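Local coordinates for protein ADP-ribosyltransferase (PDB 1OJQ) that probably transfers single ADP-ribose groups from NAD+ to Rho-family GTPases, as a bacterial exoenzyme of the C3 class, at residues V10-W15 with Q140-A145; A23-K28 with K163-D168; S41-P46 with Q62-Q67; D90-I95 with R150-K155. One frame throughout, in Å; residues are numbered along the deposited sequence.

Interaction 1: residues V10-W15 with Q140-A145; sequences VEATKW and QLVSGA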
loop_
_atom_site.group_PDB
_atom_site.type_symbol
_atom_site.label_atom_id
_atom_site.label_comp_id
_atom_site.label_asym_id
_atom_site.label_seq_id
_atom_site.Cartn_x
_atom_site.Cartn_y
_atom_site.Cartn_z
ATOM N N VAL A 10 -16.831 8.267 -6.567
ATOM C CA VAL A 10 -16.900 8.979 -7.843
ATOM C C VAL A 10 -15.763 9.976 -7.969
ATOM O O VAL A 10 -15.131 10.073 -9.031
ATOM C CB VAL A 10 -18.268 9.670 -7.990
ATOM C CG1 VAL A 10 -18.263 10.630 -9.168
ATOM C CG2 VAL A 10 -19.361 8.627 -8.147
ATOM N N GLU A 11 -15.442 10.703 -6.888
ATOM C CA GLU A 11 -14.315 11.623 -6.973
ATOM C C GLU A 11 -12.968 10.930 -7.031
ATOM O O GLU A 11 -12.050 11.410 -7.712
ATOM C CB GLU A 11 -14.296 12.602 -5.772
ATOM C CG GLU A 11 -15.506 13.528 -5.731
ATOM C CD GLU A 11 -15.490 14.598 -6.805
ATOM O OE1 GLU A 11 -16.523 15.305 -6.955
ATOM O OE2 GLU A 11 -14.496 14.792 -7.519
ATOM N N ALA A 12 -12.790 9.822 -6.319
ATOM C CA ALA A 12 -11.523 9.099 -6.453
ATOM C C ALA A 12 -11.310 8.616 -7.888
ATOM O O ALA A 12 -10.207 8.724 -8.414
ATOM C CB ALA A 12 -11.478 7.939 -5.467
ATOM N N THR A 13 -12.365 8.074 -8.525
ATOM C CA THR A 13 -12.268 7.631 -9.913
ATOM C C THR A 13 -11.879 8.775 -10.830
ATOM O O THR A 13 -11.044 8.643 -11.732
ATOM C CB THR A 13 -13.601 7.015 -10.395
ATOM O OG1 THR A 13 -13.757 5.712 -9.804
ATOM C CG2 THR A 13 -13.592 6.824 -11.904
ATOM N N LYS A 14 -12.483 9.944 -10.627
ATOM C CA LYS A 14 -12.170 11.093 -11.488
ATOM C C LYS A 14 -10.698 11.455 -11.390
ATOM O O LYS A 14 -9.953 11.666 -12.355
ATOM C CB LYS A 14 -13.077 12.257 -11.058
ATOM C CG LYS A 14 -12.909 13.513 -11.903
ATOM C CD LYS A 14 -13.899 14.569 -11.423
ATOM C CE LYS A 14 -13.474 15.954 -11.899
ATOM N NZ LYS A 14 -14.081 16.984 -10.997
ATOM N N TRP A 15 -10.227 11.538 -10.141
ATOM C CA TRP A 15 -8.823 11.878 -9.878
ATOM C C TRP A 15 -7.916 10.793 -10.437
ATOM O O TRP A 15 -6.977 11.090 -11.172
ATOM C CB TRP A 15 -8.563 12.068 -8.387
ATOM C CG TRP A 15 -7.213 12.570 -7.974
ATOM C CD1 TRP A 15 -6.819 13.874 -7.860
ATOM C CD2 TRP A 15 -6.064 11.791 -7.614
ATOM N NE1 TRP A 15 -5.506 13.964 -7.457
ATOM C CE2 TRP A 15 -5.025 12.686 -7.299
ATOM C CE3 TRP A 15 -5.825 10.416 -7.532
ATOM C CZ2 TRP A 15 -3.764 12.245 -6.905
ATOM C CZ3 TRP A 15 -4.586 9.958 -7.147
ATOM C CH2 TRP A 15 -3.583 10.888 -6.841
ATOM N N GLN A 140 -4.963 1.802 -1.782
ATOM C CA GLN A 140 -6.207 2.271 -2.385
ATOM C C GLN A 140 -6.506 3.711 -1.979
ATOM O O GLN A 140 -6.170 4.193 -0.890
ATOM C CB GLN A 140 -7.382 1.348 -2.066
ATOM C CG GLN A 140 -7.737 1.059 -0.640
ATOM C CD GLN A 140 -8.762 -0.045 -0.438
ATOM O OE1 GLN A 140 -9.507 -0.454 -1.337
ATOM N NE2 GLN A 140 -8.836 -0.551 0.790
ATOM N N LEU A 141 -7.186 4.408 -2.898
ATOM C CA LEU A 141 -7.563 5.796 -2.601
ATOM C C LEU A 141 -8.697 5.910 -1.598
ATOM O O LEU A 141 -8.779 6.880 -0.842
ATOM C CB LEU A 141 -8.033 6.538 -3.863
ATOM C CG LEU A 141 -6.983 7.100 -4.808
ATOM C CD1 LEU A 141 -7.685 7.672 -6.047
ATOM C CD2 LEU A 141 -6.096 8.145 -4.136
ATOM N N VAL A 142 -9.607 4.945 -1.598
ATOM C CA VAL A 142 -10.738 4.914 -0.662
ATOM C C VAL A 142 -10.586 3.706 0.256
ATOM O O VAL A 142 -10.604 2.553 -0.186
ATOM C CB VAL A 142 -12.089 4.861 -1.381
ATOM C CG1 VAL A 142 -13.256 4.851 -0.400
ATOM C CG2 VAL A 142 -12.214 6.054 -2.332
ATOM N N SER A 143 -10.403 3.984 1.547
ATOM C CA SER A 143 -10.083 2.895 2.462
ATOM C C SER A 143 -11.218 1.878 2.483
ATOM O O SER A 143 -12.364 2.288 2.697
ATOM C CB SER A 143 -9.844 3.436 3.876
ATOM O OG SER A 143 -9.560 2.345 4.745
ATOM N N GLY A 144 -10.943 0.604 2.270
ATOM C CA GLY A 144 -11.916 -0.472 2.318
ATOM C C GLY A 144 -12.812 -0.623 1.114
ATOM O O GLY A 144 -13.795 -1.378 1.082
ATOM N N ALA A 145 -12.513 0.101 0.039
ATOM C CA ALA A 145 -13.320 -0.021 -1.169
ATOM C C ALA A 145 -13.278 -1.454 -1.691
ATOM O O ALA A 145 -12.206 -1.970 -1.999
ATOM C CB ALA A 145 -12.821 0.948 -2.233
#
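A12 and L141 bring the two backbones closest, with 6.4 Å between A12 CA and L141 CA, where one side of helix 9-23 meets the irregular chain that follows strand 137-140. The methyl of A12 fits between two branched residues: A12 CB stands 3.8 Å from L141 CD1 and 3.7 Å from V142 CG2. The contact also reaches the helix backbone, L141 CD1 lying 3.6 Å from A12 O. One turn along, W15 places its CG anti to the backbone N (chi1 -173°), which carries the six-membered part of the indole to the leucine; W15 CE3 is 3.6 Å from L141 CD1, and W15 CZ3 is 3.8 Å from L141 CD2. The two side chains cross at about a right angle, and both leucine methyls meet the benzo part of the indole. The polar end of the indole is engaged elsewhere, W15 NE1 bonding to D79 OD1. A type II turn from V142 to A145 follows. V81 of strand 81-87 and Y166 of strand 165-166 also touch L141, so the leucine is packed between the N-terminal helix and strands from both sheets.

Interaction 2: residues A23-K28 with K163-D168; sequences AKYSSK and KAAYID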
loop_
_atom_site.group_PDB
_atom_site.type_symbol
_atom_site.label_atom_id
_atom_site.label_comp_id
_atom_site.label_asym_id
_atom_site.label_seq_id
_atom_site.Cartn_x
_atom_site.Cartn_y
_atom_site.Cartn_z
ATOM N N ALA A 23 -0.571 8.600 -18.330
ATOM C CA ALA A 23 0.411 7.535 -18.556
ATOM C C ALA A 23 0.443 7.010 -19.988
ATOM O O ALA A 23 1.490 6.465 -20.374
ATOM C CB ALA A 23 0.124 6.393 -17.571
ATOM N N LYS A 24 -0.633 7.129 -20.766
ATOM C CA LYS A 24 -0.690 6.672 -22.149
ATOM C C LYS A 24 -0.274 5.211 -22.242
ATOM O O LYS A 24 0.656 4.875 -22.979
ATOM C CB LYS A 24 0.253 7.437 -23.080
ATOM C CG LYS A 24 0.056 8.943 -23.117
ATOM C CD LYS A 24 1.131 9.595 -23.977
ATOM N N TYR A 25 -0.927 4.358 -21.469
ATOM C CA TYR A 25 -0.501 2.979 -21.369
ATOM C C TYR A 25 -0.536 2.272 -22.732
ATOM O O TYR A 25 -1.493 2.473 -23.475
ATOM C CB TYR A 25 -1.405 2.204 -20.403
ATOM C CG TYR A 25 -1.231 2.531 -18.945
ATOM C CD1 TYR A 25 -2.352 2.587 -18.125
ATOM C CD2 TYR A 25 0.026 2.763 -18.407
ATOM C CE1 TYR A 25 -2.230 2.880 -16.777
ATOM C CE2 TYR A 25 0.161 3.063 -17.059
ATOM C CZ TYR A 25 -0.964 3.116 -16.270
ATOM O OH TYR A 25 -0.848 3.409 -14.928
ATOM N N SER A 26 0.472 1.454 -22.980
ATOM C CA SER A 26 0.533 0.542 -24.112
ATOM C C SER A 26 -0.153 -0.782 -23.799
ATOM O O SER A 26 -0.540 -1.030 -22.662
ATOM C CB SER A 26 2.000 0.254 -24.455
ATOM O OG SER A 26 2.526 -0.561 -23.403
ATOM N N SER A 27 -0.301 -1.666 -24.784
ATOM C CA SER A 27 -0.908 -2.970 -24.513
ATOM C C SER A 27 -0.080 -3.738 -23.499
ATOM O O SER A 27 -0.627 -4.460 -22.651
ATOM C CB SER A 27 -1.028 -3.778 -25.809
ATOM O OG SER A 27 -1.852 -3.094 -26.740
ATOM N N LYS A 28 1.252 -3.593 -23.571
ATOM C CA LYS A 28 2.088 -4.314 -22.608
ATOM C C LYS A 28 1.920 -3.802 -21.182
ATOM O O LYS A 28 1.938 -4.602 -20.244
ATOM C CB LYS A 28 3.560 -4.170 -23.032
ATOM C CG LYS A 28 4.149 -5.472 -23.565
ATOM C CD LYS A 28 4.912 -6.169 -22.435
ATOM C CE LYS A 28 5.217 -7.607 -22.818
ATOM N NZ LYS A 28 5.331 -8.482 -21.627
ATOM N N LYS A 163 6.124 8.683 -8.130
ATOM C CA LYS A 163 5.639 7.679 -9.082
ATOM C C LYS A 163 4.471 6.911 -8.484
ATOM O O LYS A 163 4.560 6.444 -7.344
ATOM C CB LYS A 163 6.755 6.709 -9.452
ATOM C CG LYS A 163 7.856 7.331 -10.304
ATOM C CD LYS A 163 8.930 6.301 -10.624
ATOM C CE LYS A 163 10.064 6.905 -11.429
ATOM N NZ LYS A 163 10.648 8.116 -10.773
ATOM N N ALA A 164 3.393 6.762 -9.234
ATOM C CA ALA A 164 2.239 5.991 -8.748
ATOM C C ALA A 164 1.316 5.640 -9.914
ATOM O O ALA A 164 1.104 6.493 -10.780
ATOM C CB ALA A 164 1.482 6.790 -7.704
ATOM N N ALA A 165 0.786 4.436 -9.955
ATOM C CA ALA A 165 -0.137 4.059 -11.026
ATOM C C ALA A 165 -1.550 3.901 -10.462
ATOM O O ALA A 165 -1.750 3.148 -9.514
ATOM C CB ALA A 165 0.211 2.734 -11.695
ATOM N N TYR A 166 -2.510 4.606 -11.057
ATOM C CA TYR A 166 -3.889 4.314 -10.663
ATOM C C TYR A 166 -4.412 3.224 -11.588
ATOM O O TYR A 166 -4.352 3.453 -12.798
ATOM C CB TYR A 166 -4.794 5.529 -10.767
ATOM C CG TYR A 166 -6.266 5.291 -10.496
ATOM C CD1 TYR A 166 -6.748 5.188 -9.190
ATOM C CD2 TYR A 166 -7.186 5.178 -11.535
ATOM C CE1 TYR A 166 -8.102 4.978 -8.965
ATOM C CE2 TYR A 166 -8.539 4.981 -11.308
ATOM C CZ TYR A 166 -9.001 4.876 -10.006
ATOM O OH TYR A 166 -10.337 4.670 -9.750
ATOM N N ILE A 167 -4.892 2.129 -11.000
ATOM C CA ILE A 167 -5.194 1.009 -11.870
ATOM C C ILE A 167 -6.635 0.546 -11.796
ATOM O O ILE A 167 -6.912 -0.570 -12.257
ATOM C CB ILE A 167 -4.226 -0.155 -11.543
ATOM C CG1 ILE A 167 -4.458 -0.785 -10.172
ATOM C CG2 ILE A 167 -2.775 0.309 -11.697
ATOM C CD1 ILE A 167 -3.583 -2.013 -9.945
ATOM N N ASP A 168 -7.565 1.334 -11.268
ATOM C CA ASP A 168 -8.933 0.841 -11.171
ATOM C C ASP A 168 -9.711 1.126 -12.458
ATOM O O ASP A 168 -10.566 2.006 -12.494
ATOM C CB ASP A 168 -9.644 1.450 -9.958
ATOM C CG ASP A 168 -10.844 0.632 -9.542
ATOM O OD1 ASP A 168 -11.092 -0.436 -10.148
ATOM O OD2 ASP A 168 -11.557 1.025 -8.590
HETATM O O HOH W 1 -1.965 5.654 -13.582
#
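Y25 is the residue that reaches A165 and Y166, and the residues on either side of it set up that reach. A23 closes helix 9-23, and its methyl carbon sits 3.4 Å above one face of the Y25 ring, offset toward the rim. K24 then leaves helical geometry with positive phi (53°), which turns the chain between this helix and the next. At Y25 the CG lies anti to the carbonyl carbon (chi1 -72°), and the long axis of the ring runs toward strand 165-166. There the phenol oxygen does the touching: Y25 OH is 3.5 Å from A165 CB, and the longer approach of Y25 OH to Y166 O, 4.1 Å, is only a packing distance. A water joins the two segments, 2.8 Å from Y25 OH and 2.8 Å from Y166 N, whose hydrogen it accepts. S26 follows as the N-cap of helix 27-38; its hydroxyl caps a backbone N just past K28 while S26 N bonds to D29 OD2, a capping box that fixes the start of the helix directly after the tyrosine. T71 of helix 59-73 and L172 of a loop also pack on Y25. Strand 165-166 borders the three-stranded sheet: A165 and I167 pair with L182 and E180 through their backbones, while the Y166 amide uses the water. The chemistry is thus that of a solvent-mediated bridge at a sheet edge: the water accepts the Y166 N-H and is itself hydrogen-bonded to the Y25 hydroxyl, and the surface buried directly between the segments is small, 82 Å² in all.

Interaction 3: residues S41-P46 with Q62-Q67; sequences SPINTP and QEQVRQ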
loop_
_atom_site.group_PDB
_atom_site.type_symbol
_atom_site.label_atom_id
_atom_site.label_comp_id
_atom_site.label_asym_id
_atom_site.label_seq_id
_atom_site.Cartn_x
_atom_site.Cartn_y
_atom_site.Cartn_z
ATOM N N SER A 41 2.320 -12.990 -6.129
ATOM C CA SER A 41 3.360 -13.739 -5.411
ATOM C C SER A 41 4.545 -14.156 -6.263
ATOM O O SER A 41 5.661 -14.136 -5.727
ATOM C CB SER A 41 2.756 -14.963 -4.701
ATOM O OG SER A 41 2.336 -15.955 -5.612
ATOM N N PRO A 42 4.464 -14.552 -7.525
ATOM C CA PRO A 42 5.685 -14.954 -8.238
ATOM C C PRO A 42 6.714 -13.845 -8.439
ATOM O O PRO A 42 7.872 -14.099 -8.791
ATOM C CB PRO A 42 5.163 -15.353 -9.628
ATOM C CG PRO A 42 3.750 -15.762 -9.339
ATOM C CD PRO A 42 3.262 -14.712 -8.374
ATOM N N ILE A 43 6.272 -12.613 -8.237
ATOM C CA ILE A 43 7.128 -11.431 -8.290
ATOM C C ILE A 43 7.479 -10.968 -6.888
ATOM O O ILE A 43 8.627 -10.695 -6.551
ATOM C CB ILE A 43 6.395 -10.334 -9.087
ATOM C CG1 ILE A 43 6.370 -10.669 -10.582
ATOM C CG2 ILE A 43 6.962 -8.945 -8.792
ATOM C CD1 ILE A 43 5.312 -9.920 -11.357
ATOM N N ASN A 44 6.445 -10.867 -6.049
ATOM C CA ASN A 44 6.654 -10.400 -4.674
ATOM C C ASN A 44 7.663 -11.237 -3.926
ATOM O O ASN A 44 8.618 -10.752 -3.323
ATOM C CB ASN A 44 5.310 -10.429 -3.956
ATOM C CG ASN A 44 5.314 -10.065 -2.493
ATOM O OD1 ASN A 44 6.324 -10.019 -1.797
ATOM N ND2 ASN A 44 4.100 -9.812 -1.963
ATOM N N THR A 45 7.484 -12.559 -3.904
ATOM C CA THR A 45 8.388 -13.367 -3.066
ATOM C C THR A 45 9.838 -13.304 -3.492
ATOM O O THR A 45 10.718 -13.058 -2.658
ATOM C CB THR A 45 7.858 -14.817 -3.046
ATOM O OG1 THR A 45 6.579 -14.742 -2.391
ATOM C CG2 THR A 45 8.770 -15.717 -2.240
ATOM N N PRO A 46 10.170 -13.502 -4.767
ATOM C CA PRO A 46 11.568 -13.364 -5.154
ATOM C C PRO A 46 12.142 -11.975 -4.899
ATOM O O PRO A 46 13.311 -11.764 -4.549
ATOM C CB PRO A 46 11.498 -13.630 -6.668
ATOM C CG PRO A 46 10.275 -14.472 -6.859
ATOM C CD PRO A 46 9.287 -13.907 -5.875
ATOM N N GLN A 62 12.697 -11.102 -13.995
ATOM C CA GLN A 62 13.386 -9.857 -14.318
ATOM C C GLN A 62 12.646 -9.067 -15.396
ATOM O O GLN A 62 12.509 -7.856 -15.318
ATOM C CB GLN A 62 14.809 -10.090 -14.813
ATOM C CG GLN A 62 15.770 -10.611 -13.736
ATOM C CD GLN A 62 17.208 -10.613 -14.233
ATOM O OE1 GLN A 62 18.015 -11.485 -13.904
ATOM N NE2 GLN A 62 17.545 -9.632 -15.068
ATOM N N GLU A 63 12.183 -9.742 -16.439
ATOM C CA GLU A 63 11.509 -9.019 -17.524
ATOM C C GLU A 63 10.216 -8.400 -17.023
ATOM O O GLU A 63 9.861 -7.282 -17.391
ATOM C CB GLU A 63 11.241 -9.980 -18.695
ATOM C CG GLU A 63 10.346 -9.398 -19.767
ATOM C CD GLU A 63 10.293 -10.195 -21.067
ATOM O OE1 GLU A 63 10.997 -11.201 -21.275
ATOM O OE2 GLU A 63 9.518 -9.776 -21.960
ATOM N N GLN A 64 9.519 -9.142 -16.160
ATOM C CA GLN A 64 8.277 -8.635 -15.582
ATOM C C GLN A 64 8.506 -7.449 -14.651
ATOM O O GLN A 64 7.699 -6.519 -14.673
ATOM C CB GLN A 64 7.582 -9.787 -14.851
ATOM C CG GLN A 64 6.916 -10.714 -15.891
ATOM C CD GLN A 64 6.406 -11.984 -15.237
ATOM O OE1 GLN A 64 5.840 -11.918 -14.145
ATOM N NE2 GLN A 64 6.619 -13.131 -15.875
ATOM N N VAL A 65 9.595 -7.506 -13.880
ATOM C CA VAL A 65 9.959 -6.380 -13.006
ATOM C C VAL A 65 10.375 -5.161 -13.819
ATOM O O VAL A 65 9.882 -4.064 -13.512
ATOM C CB VAL A 65 11.067 -6.773 -12.007
ATOM C CG1 VAL A 65 11.642 -5.538 -11.340
ATOM C CG2 VAL A 65 10.470 -7.778 -11.016
ATOM N N ARG A 66 11.244 -5.296 -14.820
ATOM C CA ARG A 66 11.547 -4.107 -15.632
ATOM C C ARG A 66 10.281 -3.499 -16.220
ATOM O O ARG A 66 10.092 -2.275 -16.266
ATOM C CB ARG A 66 12.531 -4.479 -16.748
ATOM C CG ARG A 66 13.975 -4.557 -16.206
ATOM C CD ARG A 66 14.952 -4.845 -17.330
ATOM N NE ARG A 66 14.824 -6.190 -17.899
ATOM C CZ ARG A 66 15.499 -7.224 -17.410
ATOM N NH1 ARG A 66 16.311 -7.070 -16.377
ATOM N NH2 ARG A 66 15.343 -8.419 -17.976
ATOM N N GLN A 67 9.387 -4.381 -16.693
ATOM C CA GLN A 67 8.136 -3.920 -17.279
ATOM C C GLN A 67 7.300 -3.167 -16.253
ATOM O O GLN A 67 6.888 -2.044 -16.565
ATOM C CB GLN A 67 7.355 -5.107 -17.868
ATOM C CG GLN A 67 5.973 -4.750 -18.385
ATOM C CD GLN A 67 5.912 -3.707 -19.460
ATOM O OE1 GLN A 67 5.336 -2.619 -19.285
ATOM N NE2 GLN A 67 6.481 -3.974 -20.618
#
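I43 meets Q64 and V65 with its two branches parted between them. The longer branch goes to the glutamine: I43 CD1 is 3.5 Å from Q64 OE1 and 4.2 Å from Q64 CB, and I43 CG1 lies 3.8 Å from the same amide oxygen. The shorter branch goes to the valine, I43 CG2 standing 4.3 Å from V65 CG2, a looser apolar contact. This division follows from chi1 of I43 (-73°), which sets CG1 anti to the carbonyl carbon and CG2 anti to the backbone N. Q64 is extended beyond CG and passes the isoleucine at a slant, and aliphatic carbon lies against both its CB and its amide oxygen at the margin of the contact.

Beyond the two segments, Y36 of helix 27-38 and Y136 also pack directly on I43, Y136 touching V65 as well, and R185 lies on V65. The nearest CA pair, I43 CA and V65 CA, is 7.5 Å apart. Each helix keeps its own bonds here, T45 N to S41 O on one side and R66 N to Q62 O on the other. P46, lacking an N-H, marks a kink where the bond to the preceding turn is missing.

Here helix 41-49 packs on helix 59-73 through I43 and V65, both buried, within the N-terminal helical part of a C3-type ADP-ribosyltransferase. Helix 59-73 falls in a predicted coiled coil, and the side chains of R48 and E133, both NAD+-binding, lie about 9 Å from that of I43.

Interaction 4: residues D90-I95 with R150-K155; sequences DYLSSI and RPIELK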
loop_
_atom_site.group_PDB
_atom_site.type_symbol
_atom_site.label_atom_id
_atom_site.label_comp_id
_atom_site.label_asym_id
_atom_site.label_seq_id
_atom_site.Cartn_x
_atom_site.Cartn_y
_atom_site.Cartn_z
ATOM N N ASP A 90 -0.892 -9.914 11.318
ATOM C CA ASP A 90 0.430 -10.524 11.154
ATOM C C ASP A 90 1.397 -9.558 10.495
ATOM O O ASP A 90 2.606 -9.774 10.475
ATOM C CB ASP A 90 0.380 -11.823 10.350
ATOM C CG ASP A 90 -0.248 -11.660 8.986
ATOM O OD1 ASP A 90 -0.183 -10.555 8.412
ATOM O OD2 ASP A 90 -0.820 -12.653 8.481
ATOM N N TYR A 91 0.880 -8.454 9.962
ATOM C CA TYR A 91 1.751 -7.347 9.564
ATOM C C TYR A 91 2.649 -6.940 10.733
ATOM O O TYR A 91 3.766 -6.466 10.469
ATOM C CB TYR A 91 0.905 -6.172 9.088
ATOM C CG TYR A 91 1.624 -4.847 8.945
ATOM C CD1 TYR A 91 2.390 -4.582 7.823
ATOM C CD2 TYR A 91 1.513 -3.883 9.937
ATOM C CE1 TYR A 91 3.028 -3.358 7.735
ATOM C CE2 TYR A 91 2.145 -2.658 9.859
ATOM C CZ TYR A 91 2.904 -2.421 8.734
ATOM O OH TYR A 91 3.555 -1.207 8.604
ATOM N N LEU A 92 2.203 -7.091 11.975
ATOM C CA LEU A 92 2.988 -6.631 13.131
ATOM C C LEU A 92 3.984 -7.658 13.622
ATOM O O LEU A 92 4.686 -7.467 14.623
ATOM C CB LEU A 92 2.046 -6.271 14.283
ATOM C CG LEU A 92 0.993 -5.206 13.953
ATOM C CD1 LEU A 92 0.025 -5.067 15.117
ATOM C CD2 LEU A 92 1.637 -3.874 13.583
ATOM N N SER A 93 4.087 -8.791 12.935
ATOM C CA SER A 93 4.870 -9.886 13.516
ATOM C C SER A 93 6.356 -9.620 13.359
ATOM O O SER A 93 7.209 -10.293 13.931
ATOM C CB SER A 93 4.458 -11.223 12.881
ATOM O OG SER A 93 5.150 -11.397 11.652
ATOM N N SER A 94 6.708 -8.590 12.583
ATOM C CA SER A 94 8.148 -8.305 12.530
ATOM C C SER A 94 8.498 -6.947 13.116
ATOM O O SER A 94 9.563 -6.389 12.843
ATOM C CB SER A 94 8.640 -8.394 11.080
ATOM N N ILE A 95 7.629 -6.367 13.934
ATOM C CA ILE A 95 7.949 -5.099 14.575
ATOM C C ILE A 95 8.838 -5.302 15.789
ATOM O O ILE A 95 8.407 -5.918 16.772
ATOM C CB ILE A 95 6.674 -4.377 15.050
ATOM C CG1 ILE A 95 5.648 -4.097 13.959
ATOM C CG2 ILE A 95 7.085 -3.110 15.787
ATOM C CD1 ILE A 95 6.187 -3.320 12.777
ATOM N N ARG A 150 -10.507 -4.883 8.011
ATOM C CA ARG A 150 -9.330 -5.519 8.590
ATOM C C ARG A 150 -8.866 -4.728 9.811
ATOM O O ARG A 150 -9.220 -3.564 9.979
ATOM C CB ARG A 150 -8.200 -5.655 7.564
ATOM C CG ARG A 150 -8.341 -6.925 6.715
ATOM C CD ARG A 150 -7.387 -6.863 5.538
ATOM N NE ARG A 150 -6.920 -8.165 5.087
ATOM C CZ ARG A 150 -5.864 -8.420 4.326
ATOM N NH1 ARG A 150 -5.066 -7.470 3.858
ATOM N NH2 ARG A 150 -5.566 -9.674 3.997
ATOM N N PRO A 151 -8.096 -5.348 10.683
ATOM C CA PRO A 151 -7.730 -4.691 11.950
ATOM C C PRO A 151 -6.874 -3.438 11.804
ATOM O O PRO A 151 -6.962 -2.531 12.619
ATOM C CB PRO A 151 -6.882 -5.747 12.673
ATOM C CG PRO A 151 -7.312 -7.042 12.067
ATOM C CD PRO A 151 -7.550 -6.712 10.613
ATOM N N ILE A 152 -6.026 -3.396 10.787
ATOM C CA ILE A 152 -5.058 -2.303 10.645
ATOM C C ILE A 152 -5.302 -1.537 9.350
ATOM O O ILE A 152 -5.532 -2.116 8.293
ATOM C CB ILE A 152 -3.634 -2.868 10.667
ATOM C CG1 ILE A 152 -3.271 -3.432 12.062
ATOM C CG2 ILE A 152 -2.571 -1.890 10.218
ATOM C CD1 ILE A 152 -1.970 -4.200 12.006
ATOM N N GLU A 153 -5.241 -0.222 9.453
ATOM C CA GLU A 153 -5.232 0.640 8.268
ATOM C C GLU A 153 -3.915 1.404 8.212
ATOM O O GLU A 153 -3.631 2.226 9.102
ATOM C CB GLU A 153 -6.389 1.622 8.327
ATOM C CG GLU A 153 -6.454 2.586 7.145
ATOM C CD GLU A 153 -7.497 3.671 7.412
ATOM O OE1 GLU A 153 -7.097 4.724 7.947
ATOM O OE2 GLU A 153 -8.690 3.461 7.104
ATOM N N LEU A 154 -3.115 1.109 7.199
ATOM C CA LEU A 154 -1.891 1.854 6.907
ATOM C C LEU A 154 -2.296 3.038 6.028
ATOM O O LEU A 154 -2.753 2.838 4.901
ATOM C CB LEU A 154 -0.865 0.944 6.245
ATOM C CG LEU A 154 0.491 1.531 5.896
ATOM C CD1 LEU A 154 1.220 2.127 7.096
ATOM C CD2 LEU A 154 1.358 0.448 5.235
ATOM N N LYS A 155 -2.150 4.235 6.576
ATOM C CA LYS A 155 -2.567 5.491 5.940
ATOM C C LYS A 155 -1.331 6.238 5.494
ATOM O O LYS A 155 -0.532 6.745 6.291
ATOM C CB LYS A 155 -3.443 6.236 6.947
ATOM C CG LYS A 155 -3.772 7.674 6.604
ATOM C CD LYS A 155 -4.702 8.304 7.638
ATOM C CE LYS A 155 -4.961 9.772 7.322
ATOM N NZ LYS A 155 -5.749 10.433 8.411
#
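I152 pushes its terminal methyl against the side chain of L92, the two meeting tip to tip with I152 CD1 3.7 Å from L92 CG. Both leucine methyls stand near the same carbon, L92 CD1 at 3.8 Å and L92 CD2 at 4.0 Å from I152 CD1. Y91 comes to this methyl from another direction: the two side chains cross at about a right angle, and I152 CD1 sits obliquely to the ring, 4.1 Å from Y91 CD2. A chi1 of 166° swings the Y91 ring away from its own backbone N and along the strand as far as L154, where Y91 OH is 4.3 Å from L154 CD1; the hydroxyl bonds to that of Y189. I152 and L154 face the same way from strand 152-158, which runs between strands 81-87 and 203-209 in the five-stranded mixed sheet of the ADP-ribosyltransferase fold. The short 3-10 turn at 90-92, with S93 N bonded to D90 O at 3.0 Å, follows strand 81-87 and lays Y91 and L92 over that sheet, while M126 and L122 of helix 116-126 pack on them. D90 and R150 are NAD+-binding residues, though no NAD+ is bound here.

Overall arrangement
Interaction 4 lies nearest the centre of the chain, about 11 Å from it, and is almost wholly apolar, against the larger sheet. Interaction 1 is likewise apolar but only partly buried. Interactions 2 and 3 are buried contacts although each centre is about 17 Å out; the former relies on a water at the edge of the smaller sheet, the latter mixes aliphatic carbon with an amide oxygen between two helices. Interactions 1 and 2 adjoin, T13 CA lying 3.5 Å from Y166 OH, and the chain leaving helix 9-23, which carries interaction 1, supplies Y25. A probable hydrogen bond, S143 OG to E153 OE2, links interactions 1 and 4. K28 packs on Q67 between interactions 2 and 3; interaction 4 touches neither.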